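Side-chain contacts in type I modular polyketide synthase (Streptomyces albus subsp. albus, PDB 6IYT), which probably transfers an ethylmalonyl extender unit from coenzyme A, as the acyltransferase domain of module 14 in salinomycin biosynthesis: residues Ile183-Leu188 / Gln233-Arg238; Gln214-Ala219 / Ser349-Glu354; Glu329-Leu334 / Tyr365-Cys370. All blocks are in the same frame, centred on the assembly; numbering follows the deposited sequence.

How the contacts relate
The three contacts gather round the Gly211-Ser213-Gly215 turn, which fits the nucleophile elbow of acyltransferases, with Ser213 as the probable acyl-carrying serine. Their centres form a compact triangle, about 15 Å from contact 1 to contact 2 and about 14 Å from contact 3 to each of the others. Polar pairs, probable hydrogen bonds, tie it together: Arg238 NH1 of contact 1 lies 2.8 Å from Asn369 OD1 of contact 3, and Tyr365 OH of contact 3 lies 2.6 Å from both Glu216 OE2 and Ser349 OG of contact 2. Helix 363-371 therefore serves both neighbours, while its other flank takes up helix 328-334. Along the chain contact 2 interleaves with each of the others.

Contact 1. Residues Ile183-Leu188 / Gln233-Arg238; sequences ILQPVL and QVVVLR
Val235 points toward helix 181-200 and splits its two methyls between neighbouring residues. CG2, anti to the backbone N, rests on Gln185, with Val235 CG2 3.7 Å from Gln185 CB and close to the Gln185 carbonyl oxygen as well. The other branch turns to the proline, Val235 CG1 lying 4.0 Å from Pro186 CA. One residue on, Val236 directs its CB away from the partner helix, yet a methyl still reaches back: Val236 CG2 sits 3.9 Å from Pro186 CG, crossing the pyrrolidine ring at about a right angle. Pro186 has no N-H to give to the preceding turn, and the helix kinks there. Arg238 then closes the row through water. The water accepts from Arg238 NE at 2.8 Å, in the plane of the guanidinium, and donates to Gln185 OE1 at 2.6 Å, which bridges the ends of the two long side chains. In related acyltransferases an arginine here binds the extender carboxylate, and Arg238 probably does likewise. The two helices run almost antiparallel, their axes 8.6 Å apart at 166°; Ile217 of helix 215-223 packs against Val234, Val235 and Arg238, while helix 165-170 covers Ile183 and Val187.

Contact 2. Residues Gln214-Ala219 / Ser349-Glu354; sequences QGEIAA and STVNGE
Glu216 reaches out from the first turn of its helix to the loop 349-354, and nearly everything that crosses here involves its carboxylate. The side chain runs extended beyond CG, with CG lying beside the backbone N, and this carries the carboxylate out to the loop. There OE1 accepts from the peptide of Thr350, Thr350 N to Glu216 OE1 being 3.0 Å with a fairly straight N-H...O angle of 163°. The donor arrives on the syn side, 31° out of the carboxylate plane. OE2 is taken by Tyr365 OH and Asn369 ND2, so both oxygens of this buried group are bonded; with Thr350 N at one and these two groups at the other, the surroundings would probably favour the charged form. The Val351 CG2 methyl comes up against the second oxygen, 3.3 Å from Glu216 OE2.

The glutamate follows directly on Gly215, the last position of a GxSxG pattern consistent with a nucleophile elbow, so the bond ties the start of the helix after that turn to the loop between strands 347-348 and 355-356. Thr350 makes a second tie: with OG1 between its backbone N and carbonyl carbon (chi1 57°), the hydroxyl bonds Gly211 O, at the head of the same pattern, while Thr350 OG1 passes 3.2 Å from Glu216 OE1.

The loop is shaped by its own side chains. Ser349 OG, anti to the backbone N, is turned forward along the loop and accepts from Val351 N at 3.0 Å, an ST turn, and from Asn352 N at 3.2 Å, which extends it to an ST motif. That oxygen also bonds Tyr365 OH. Further along, Asn352 OD1 accepts from Glu354 N at 3.0 Å in an Asx turn, its donor tilted from the carbonyl plane.

Contact 3. Residues Glu329-Leu334 / Tyr365-Cys370; sequences ERILDL and YWFENC
Ile331 meets the ring of Phe367 edge-on and carries most of this contact. Its terminal methyl lies in the ring plane, Ile331 CD1 standing 3.7 Å from Phe367 CD1, and so touches the rim of the ring rather than a face. The same methyl also reaches the sulfur one turn further along, Ile331 CD1 to Cys370 SG being 3.9 Å. Lower on the side chain the second branch leans on the root of the aromatic residue, with Ile331 CG2 4.0 Å from Phe367 CB. With CG anti to the backbone N (chi1 175°), the Phe367 ring runs across towards the start of helix 328-334, presenting its CD1 edge to Ile331, and His328 stacks on it there. Leu332 follows with a looser touch: its CB points aside, but a methyl comes round, Leu332 CD2 to Phe367 CB measuring 4.3 Å. The short helix crosses its partner at 136°, the axes 9.5 Å apart, and Leu241 of helix 228-245 packs against Ile331. Helix 363-371 in turn lines what is probably the Ser213/His320 catalytic pair of the acyltransferase domain: Asn369 ND2 bonds Ser213 O, and Cys370 shares backbone bonds with His320.

Contact 1. Residues Ile183-Leu188 / Gln233-Arg238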
loop_
_atom_site.group_PDB
_atom_site.type_symbol
_atom_site.label_atom_id
_atom_site.label_comp_id
_atom_site.label_asym_id
_atom_site.label_seq_id
_atom_site.Cartn_x
_atom_site.Cartn_y
_atom_site.Cartn_z
ATOM N N ILE A 183 16.261 10.722 -0.693
ATOM C CA ILE A 183 15.816 10.507 0.707
ATOM C C ILE A 183 14.477 9.809 0.730
ATOM O O ILE A 183 14.283 8.808 1.453
ATOM C CB ILE A 183 15.711 11.833 1.458
ATOM C CG1 ILE A 183 17.013 12.671 1.330
ATOM C CG2 ILE A 183 15.344 11.576 2.923
ATOM C CD1 ILE A 183 18.258 11.970 1.759
ATOM N N LEU A 184 13.568 10.288 -0.122
ATOM C CA LEU A 184 12.209 9.763 -0.197
ATOM C C LEU A 184 12.139 8.292 -0.600
ATOM O O LEU A 184 11.378 7.505 0.002
ATOM C CB LEU A 184 11.394 10.609 -1.177
ATOM C CG LEU A 184 9.934 10.263 -1.330
ATOM C CD1 LEU A 184 9.253 10.409 0.011
ATOM C CD2 LEU A 184 9.297 11.196 -2.373
ATOM N N GLN A 185 12.828 7.911 -1.681
ATOM C CA GLN A 185 12.649 6.536 -2.172
ATOM C C GLN A 185 13.075 5.498 -1.109
ATOM O O GLN A 185 12.363 4.559 -0.864
ATOM C CB GLN A 185 13.341 6.307 -3.495
ATOM C CG GLN A 185 12.754 7.131 -4.622
ATOM C CD GLN A 185 13.120 6.607 -6.010
ATOM O OE1 GLN A 185 13.729 5.546 -6.150
ATOM N NE2 GLN A 185 12.669 7.309 -7.034
ATOM N N PRO A 186 14.219 5.709 -0.440
ATOM C CA PRO A 186 14.541 4.689 0.550
ATOM C C PRO A 186 13.635 4.719 1.769
ATOM O O PRO A 186 13.353 3.647 2.372
ATOM C CB PRO A 186 16.017 5.025 0.939
ATOM C CG PRO A 186 16.556 5.751 -0.258
ATOM C CD PRO A 186 15.368 6.595 -0.704
ATOM N N VAL A 187 13.085 5.892 2.088
ATOM C CA VAL A 187 12.109 5.984 3.187
ATOM C C VAL A 187 10.775 5.286 2.805
ATOM O O VAL A 187 10.276 4.472 3.551
ATOM C CB VAL A 187 11.849 7.422 3.579
ATOM C CG1 VAL A 187 10.602 7.511 4.419
ATOM C CG2 VAL A 187 13.042 7.977 4.323
ATOM N N LEU A 188 10.297 5.530 1.581
ATOM C CA LEU A 188 9.116 4.823 1.054
ATOM C C LEU A 188 9.284 3.314 1.054
ATOM O O LEU A 188 8.357 2.595 1.371
ATOM C CB LEU A 188 8.805 5.300 -0.357
ATOM C CG LEU A 188 7.625 6.225 -0.639
ATOM C CD1 LEU A 188 7.122 6.996 0.546
ATOM C CD2 LEU A 188 7.892 7.129 -1.841
ATOM N N GLN A 233 20.072 -1.479 -1.026
ATOM C CA GLN A 233 21.133 -0.893 -1.782
ATOM C C GLN A 233 20.693 -0.473 -3.190
ATOM O O GLN A 233 21.097 0.596 -3.663
ATOM C CB GLN A 233 22.337 -1.847 -1.847
ATOM C CG GLN A 233 23.583 -1.201 -2.383
ATOM C CD GLN A 233 24.815 -2.102 -2.305
ATOM O OE1 GLN A 233 24.766 -3.207 -1.789
ATOM N NE2 GLN A 233 25.942 -1.568 -2.725
ATOM N N VAL A 234 19.790 -1.239 -3.812
ATOM C CA VAL A 234 19.242 -0.854 -5.099
ATOM C C VAL A 234 18.491 0.463 -4.994
ATOM O O VAL A 234 18.702 1.382 -5.814
ATOM C CB VAL A 234 18.324 -1.913 -5.708
ATOM C CG1 VAL A 234 17.658 -1.382 -6.932
ATOM C CG2 VAL A 234 19.086 -3.180 -6.056
ATOM N N VAL A 235 17.598 0.572 -4.027
ATOM C CA VAL A 235 16.780 1.785 -3.952
ATOM C C VAL A 235 17.607 3.018 -3.574
ATOM O O VAL A 235 17.406 4.091 -4.152
ATOM C CB VAL A 235 15.536 1.641 -3.041
ATOM C CG1 VAL A 235 15.918 1.563 -1.587
ATOM C CG2 VAL A 235 14.594 2.819 -3.269
ATOM N N VAL A 236 18.629 2.835 -2.745
ATOM C CA VAL A 236 19.505 3.938 -2.370
ATOM C C VAL A 236 20.323 4.399 -3.575
ATOM O O VAL A 236 20.337 5.567 -3.907
ATOM C CB VAL A 236 20.457 3.561 -1.214
ATOM C CG1 VAL A 236 21.536 4.654 -1.029
ATOM C CG2 VAL A 236 19.680 3.387 0.079
ATOM N N LEU A 237 20.967 3.481 -4.263
ATOM C CA LEU A 237 21.885 3.885 -5.322
ATOM C C LEU A 237 21.154 4.420 -6.528
ATOM O O LEU A 237 21.615 5.355 -7.158
ATOM C CB LEU A 237 22.786 2.740 -5.736
ATOM C CG LEU A 237 23.821 2.312 -4.711
ATOM C CD1 LEU A 237 24.641 1.156 -5.295
ATOM C CD2 LEU A 237 24.719 3.465 -4.277
ATOM N N ARG A 238 20.073 3.766 -6.923
ATOM C CA ARG A 238 19.323 4.239 -8.049
ATOM C C ARG A 238 18.728 5.622 -7.809
ATOM O O ARG A 238 18.810 6.483 -8.669
ATOM C CB ARG A 238 18.255 3.262 -8.471
ATOM C CG ARG A 238 17.880 3.483 -9.926
ATOM C CD ARG A 238 16.985 2.370 -10.455
ATOM N NE ARG A 238 15.649 2.419 -9.863
ATOM C CZ ARG A 238 14.672 1.582 -10.204
ATOM N NH1 ARG A 238 14.916 0.629 -11.082
ATOM N NH2 ARG A 238 13.438 1.737 -9.706
HETATM O O HOH W 1 14.118 4.263 -8.350
#

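Contact 2. Residues Gln214-Ala219 / Ser349-Glu354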
loop_
_atom_site.group_PDB
_atom_site.type_symbol
_atom_site.label_atom_id
_atom_site.label_comp_id
_atom_site.label_asym_id
_atom_site.label_seq_id
_atom_site.Cartn_x
_atom_site.Cartn_y
_atom_site.Cartn_z
ATOM N N GLN A 214 9.616 1.894 -8.701
ATOM C CA GLN A 214 10.468 1.620 -7.533
ATOM C C GLN A 214 9.793 0.669 -6.544
ATOM O O GLN A 214 10.481 -0.044 -5.772
ATOM C CB GLN A 214 10.829 2.948 -6.812
ATOM C CG GLN A 214 9.625 3.617 -6.200
ATOM C CD GLN A 214 9.873 5.017 -5.710
ATOM O OE1 GLN A 214 10.038 5.246 -4.492
ATOM N NE2 GLN A 214 9.772 5.982 -6.611
ATOM N N GLY A 215 8.464 0.593 -6.595
ATOM C CA GLY A 215 7.721 -0.331 -5.747
ATOM C C GLY A 215 8.137 -1.783 -5.930
ATOM O O GLY A 215 7.875 -2.637 -5.070
ATOM N N GLU A 216 8.592 -2.123 -7.122
ATOM C CA GLU A 216 9.023 -3.494 -7.359
ATOM C C GLU A 216 10.194 -3.867 -6.458
ATOM O O GLU A 216 10.435 -5.034 -6.225
ATOM C CB GLU A 216 9.380 -3.701 -8.829
ATOM C CG GLU A 216 8.161 -3.793 -9.744
ATOM C CD GLU A 216 8.430 -4.542 -11.048
ATOM O OE1 GLU A 216 7.519 -5.271 -11.507
ATOM O OE2 GLU A 216 9.579 -4.499 -11.562
ATOM N N ILE A 217 10.988 -2.879 -6.041
ATOM C CA ILE A 217 12.120 -3.176 -5.120
ATOM C C ILE A 217 11.580 -3.609 -3.729
ATOM O O ILE A 217 12.007 -4.633 -3.156
ATOM C CB ILE A 217 13.039 -1.969 -4.960
ATOM C CG1 ILE A 217 13.569 -1.509 -6.321
ATOM C CG2 ILE A 217 14.170 -2.302 -4.014
ATOM C CD1 ILE A 217 14.162 -0.107 -6.308
ATOM N N ALA A 218 10.553 -2.914 -3.245
ATOM C CA ALA A 218 9.848 -3.354 -2.019
ATOM C C ALA A 218 9.154 -4.717 -2.191
ATOM O O ALA A 218 9.241 -5.581 -1.309
ATOM C CB ALA A 218 8.853 -2.310 -1.559
ATOM N N ALA A 219 8.541 -4.926 -3.338
ATOM C CA ALA A 219 7.898 -6.198 -3.634
ATOM C C ALA A 219 8.898 -7.365 -3.592
ATOM O O ALA A 219 8.616 -8.440 -3.007
ATOM C CB ALA A 219 7.242 -6.130 -4.983
ATOM N N SER A 349 5.571 -9.141 -12.795
ATOM C CA SER A 349 6.328 -7.979 -13.252
ATOM C C SER A 349 5.437 -7.028 -14.014
ATOM O O SER A 349 4.726 -7.448 -14.941
ATOM C CB SER A 349 7.483 -8.419 -14.166
ATOM O OG SER A 349 8.143 -7.291 -14.672
ATOM N N THR A 350 5.539 -5.739 -13.675
ATOM C CA THR A 350 4.910 -4.653 -14.469
ATOM C C THR A 350 5.886 -4.041 -15.474
ATOM O O THR A 350 5.563 -3.057 -16.172
ATOM C CB THR A 350 4.398 -3.576 -13.556
ATOM O OG1 THR A 350 5.483 -3.084 -12.741
ATOM C CG2 THR A 350 3.315 -4.137 -12.676
ATOM N N VAL A 351 7.038 -4.689 -15.626
ATOM C CA VAL A 351 8.015 -4.318 -16.615
ATOM C C VAL A 351 7.842 -5.153 -17.876
ATOM O O VAL A 351 7.779 -4.612 -18.963
ATOM C CB VAL A 351 9.435 -4.532 -16.059
ATOM C CG1 VAL A 351 10.480 -4.146 -17.065
ATOM C CG2 VAL A 351 9.602 -3.765 -14.771
ATOM N N ASN A 352 7.727 -6.473 -17.729
ATOM C CA ASN A 352 7.648 -7.357 -18.911
ATOM C C ASN A 352 6.406 -8.239 -18.939
ATOM O O ASN A 352 6.230 -9.026 -19.851
ATOM C CB ASN A 352 8.909 -8.197 -19.050
ATOM C CG ASN A 352 9.164 -9.085 -17.852
ATOM O OD1 ASN A 352 8.250 -9.478 -17.147
ATOM N ND2 ASN A 352 10.434 -9.341 -17.582
ATOM N N GLY A 353 5.573 -8.135 -17.906
ATOM C CA GLY A 353 4.275 -8.787 -17.910
ATOM C C GLY A 353 4.382 -10.294 -17.683
ATOM O O GLY A 353 3.369 -11.025 -17.764
ATOM N N GLU A 354 5.526 -10.717 -17.176
ATOM C CA GLU A 354 5.751 -12.131 -16.862
ATOM C C GLU A 354 5.456 -12.412 -15.410
ATOM O O GLU A 354 5.553 -11.516 -14.552
ATOM C CB GLU A 354 7.187 -12.510 -17.148
ATOM C CG GLU A 354 7.641 -12.184 -18.556
ATOM C CD GLU A 354 7.518 -13.346 -19.498
ATOM O OE1 GLU A 354 8.360 -13.443 -20.416
ATOM O OE2 GLU A 354 6.529 -14.111 -19.388
#

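Contact 3. Residues Glu329-Leu334 / Tyr365-Cys370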
loop_
_atom_site.group_PDB
_atom_site.type_symbol
_atom_site.label_atom_id
_atom_site.label_comp_id
_atom_site.label_asym_id
_atom_site.label_seq_id
_atom_site.Cartn_x
_atom_site.Cartn_y
_atom_site.Cartn_z
ATOM N N GLU A 329 24.413 2.593 -18.944
ATOM C CA GLU A 329 25.725 2.019 -18.580
ATOM C C GLU A 329 26.033 2.198 -17.076
ATOM O O GLU A 329 26.514 1.266 -16.399
ATOM C CB GLU A 329 26.823 2.661 -19.428
ATOM C CG GLU A 329 26.808 2.203 -20.871
ATOM C CD GLU A 329 25.579 2.675 -21.640
ATOM O OE1 GLU A 329 25.011 1.839 -22.397
ATOM O OE2 GLU A 329 25.200 3.871 -21.493
ATOM N N ARG A 330 25.745 3.379 -16.568
ATOM C CA ARG A 330 25.965 3.660 -15.154
ATOM C C ARG A 330 25.090 2.787 -14.235
ATOM O O ARG A 330 25.514 2.351 -13.190
ATOM C CB ARG A 330 25.774 5.147 -14.863
ATOM C CG ARG A 330 26.898 5.979 -15.413
ATOM C CD ARG A 330 26.564 7.453 -15.448
ATOM N NE ARG A 330 26.732 8.076 -14.150
ATOM C CZ ARG A 330 26.570 9.377 -13.950
ATOM N NH1 ARG A 330 26.239 10.155 -14.954
ATOM N NH2 ARG A 330 26.755 9.883 -12.745
ATOM N N ILE A 331 23.855 2.567 -14.660
ATOM C CA ILE A 331 22.945 1.777 -13.856
ATOM C C ILE A 331 23.448 0.342 -13.769
ATOM O O ILE A 331 23.477 -0.246 -12.685
ATOM C CB ILE A 331 21.502 1.834 -14.402
ATOM C CG1 ILE A 331 20.893 3.216 -14.115
ATOM C CG2 ILE A 331 20.660 0.725 -13.804
ATOM C CD1 ILE A 331 19.713 3.580 -15.018
ATOM N N LEU A 332 23.930 -0.206 -14.884
ATOM C CA LEU A 332 24.456 -1.596 -14.865
ATOM C C LEU A 332 25.682 -1.723 -13.973
ATOM O O LEU A 332 25.806 -2.682 -13.215
ATOM C CB LEU A 332 24.767 -2.100 -16.266
ATOM C CG LEU A 332 23.644 -2.174 -17.281
ATOM C CD1 LEU A 332 24.122 -2.835 -18.562
ATOM C CD2 LEU A 332 22.423 -2.935 -16.730
ATOM N N ASP A 333 26.528 -0.693 -13.957
ATOM C CA ASP A 333 27.683 -0.696 -13.103
ATOM C C ASP A 333 27.288 -0.574 -11.638
ATOM O O ASP A 333 27.835 -1.277 -10.780
ATOM C CB ASP A 333 28.628 0.467 -13.466
ATOM C CG ASP A 333 29.669 0.082 -14.494
ATOM O OD1 ASP A 333 29.885 -1.142 -14.727
ATOM O OD2 ASP A 333 30.287 1.027 -15.091
ATOM N N LEU A 334 26.341 0.314 -11.350
ATOM C CA LEU A 334 25.944 0.605 -9.968
ATOM C C LEU A 334 25.291 -0.607 -9.315
ATOM O O LEU A 334 25.498 -0.870 -8.134
ATOM C CB LEU A 334 24.933 1.748 -9.975
ATOM C CG LEU A 334 25.062 3.015 -9.157
ATOM C CD1 LEU A 334 26.417 3.244 -8.505
ATOM C CD2 LEU A 334 24.666 4.208 -10.032
ATOM N N TYR A 365 17.472 -6.123 -15.319
ATOM C CA TYR A 365 16.054 -5.950 -14.920
ATOM C C TYR A 365 15.792 -4.598 -14.282
ATOM O O TYR A 365 14.823 -3.954 -14.609
ATOM C CB TYR A 365 15.615 -7.041 -13.982
ATOM C CG TYR A 365 14.153 -6.982 -13.691
ATOM C CD1 TYR A 365 13.227 -7.550 -14.568
ATOM C CD2 TYR A 365 13.675 -6.253 -12.615
ATOM C CE1 TYR A 365 11.864 -7.412 -14.357
ATOM C CE2 TYR A 365 12.314 -6.058 -12.428
ATOM C CZ TYR A 365 11.421 -6.742 -13.219
ATOM O OH TYR A 365 10.091 -6.520 -13.060
ATOM N N TRP A 366 16.657 -4.165 -13.376
ATOM C CA TRP A 366 16.442 -2.920 -12.691
ATOM C C TRP A 366 16.649 -1.702 -13.597
ATOM O O TRP A 366 15.925 -0.719 -13.463
ATOM C CB TRP A 366 17.273 -2.820 -11.440
ATOM C CG TRP A 366 16.871 -3.820 -10.411
ATOM C CD1 TRP A 366 17.588 -4.913 -10.011
ATOM C CD2 TRP A 366 15.582 -3.940 -9.800
ATOM N NE1 TRP A 366 16.833 -5.707 -9.201
ATOM C CE2 TRP A 366 15.575 -5.165 -9.092
ATOM C CE3 TRP A 366 14.398 -3.209 -9.895
ATOM C CZ2 TRP A 366 14.468 -5.614 -8.403
ATOM C CZ3 TRP A 366 13.282 -3.645 -9.173
ATOM C CH2 TRP A 366 13.334 -4.820 -8.421
ATOM N N PHE A 367 17.432 -1.867 -14.673
ATOM C CA PHE A 367 17.422 -0.875 -15.719
ATOM C C PHE A 367 16.077 -0.841 -16.458
ATOM O O PHE A 367 15.489 0.205 -16.614
ATOM C CB PHE A 367 18.530 -1.078 -16.724
ATOM C CG PHE A 367 18.449 -0.120 -17.882
ATOM C CD1 PHE A 367 18.750 1.214 -17.694
ATOM C CD2 PHE A 367 17.877 -0.510 -19.069
ATOM C CE1 PHE A 367 18.554 2.137 -18.721
ATOM C CE2 PHE A 367 17.731 0.394 -20.136
ATOM C CZ PHE A 367 18.058 1.723 -19.945
ATOM N N GLU A 368 15.593 -1.997 -16.900
ATOM C CA GLU A 368 14.309 -2.052 -17.601
ATOM C C GLU A 368 13.185 -1.519 -16.713
ATOM O O GLU A 368 12.289 -0.812 -17.180
ATOM C CB GLU A 368 14.002 -3.482 -18.025
ATOM C CG GLU A 368 14.938 -4.041 -19.094
ATOM C CD GLU A 368 14.846 -3.296 -20.405
ATOM O OE1 GLU A 368 13.704 -3.146 -20.925
ATOM O OE2 GLU A 368 15.928 -2.918 -20.954
ATOM N N ASN A 369 13.243 -1.838 -15.425
ATOM C CA ASN A 369 12.227 -1.351 -14.480
ATOM C C ASN A 369 12.120 0.181 -14.464
ATOM O O ASN A 369 11.013 0.717 -14.402
ATOM C CB ASN A 369 12.511 -1.894 -13.099
ATOM C CG ASN A 369 11.746 -1.181 -12.015
ATOM O OD1 ASN A 369 12.226 -0.156 -11.460
ATOM N ND2 ASN A 369 10.643 -1.753 -11.615
ATOM N N CYS A 370 13.243 0.893 -14.606
ATOM C CA CYS A 370 13.171 2.346 -14.605
ATOM C C CYS A 370 13.105 2.977 -15.985
ATOM O O CYS A 370 12.723 4.122 -16.113
ATOM C CB CYS A 370 14.274 2.956 -13.783
ATOM S SG CYS A 370 15.927 2.793 -14.441
#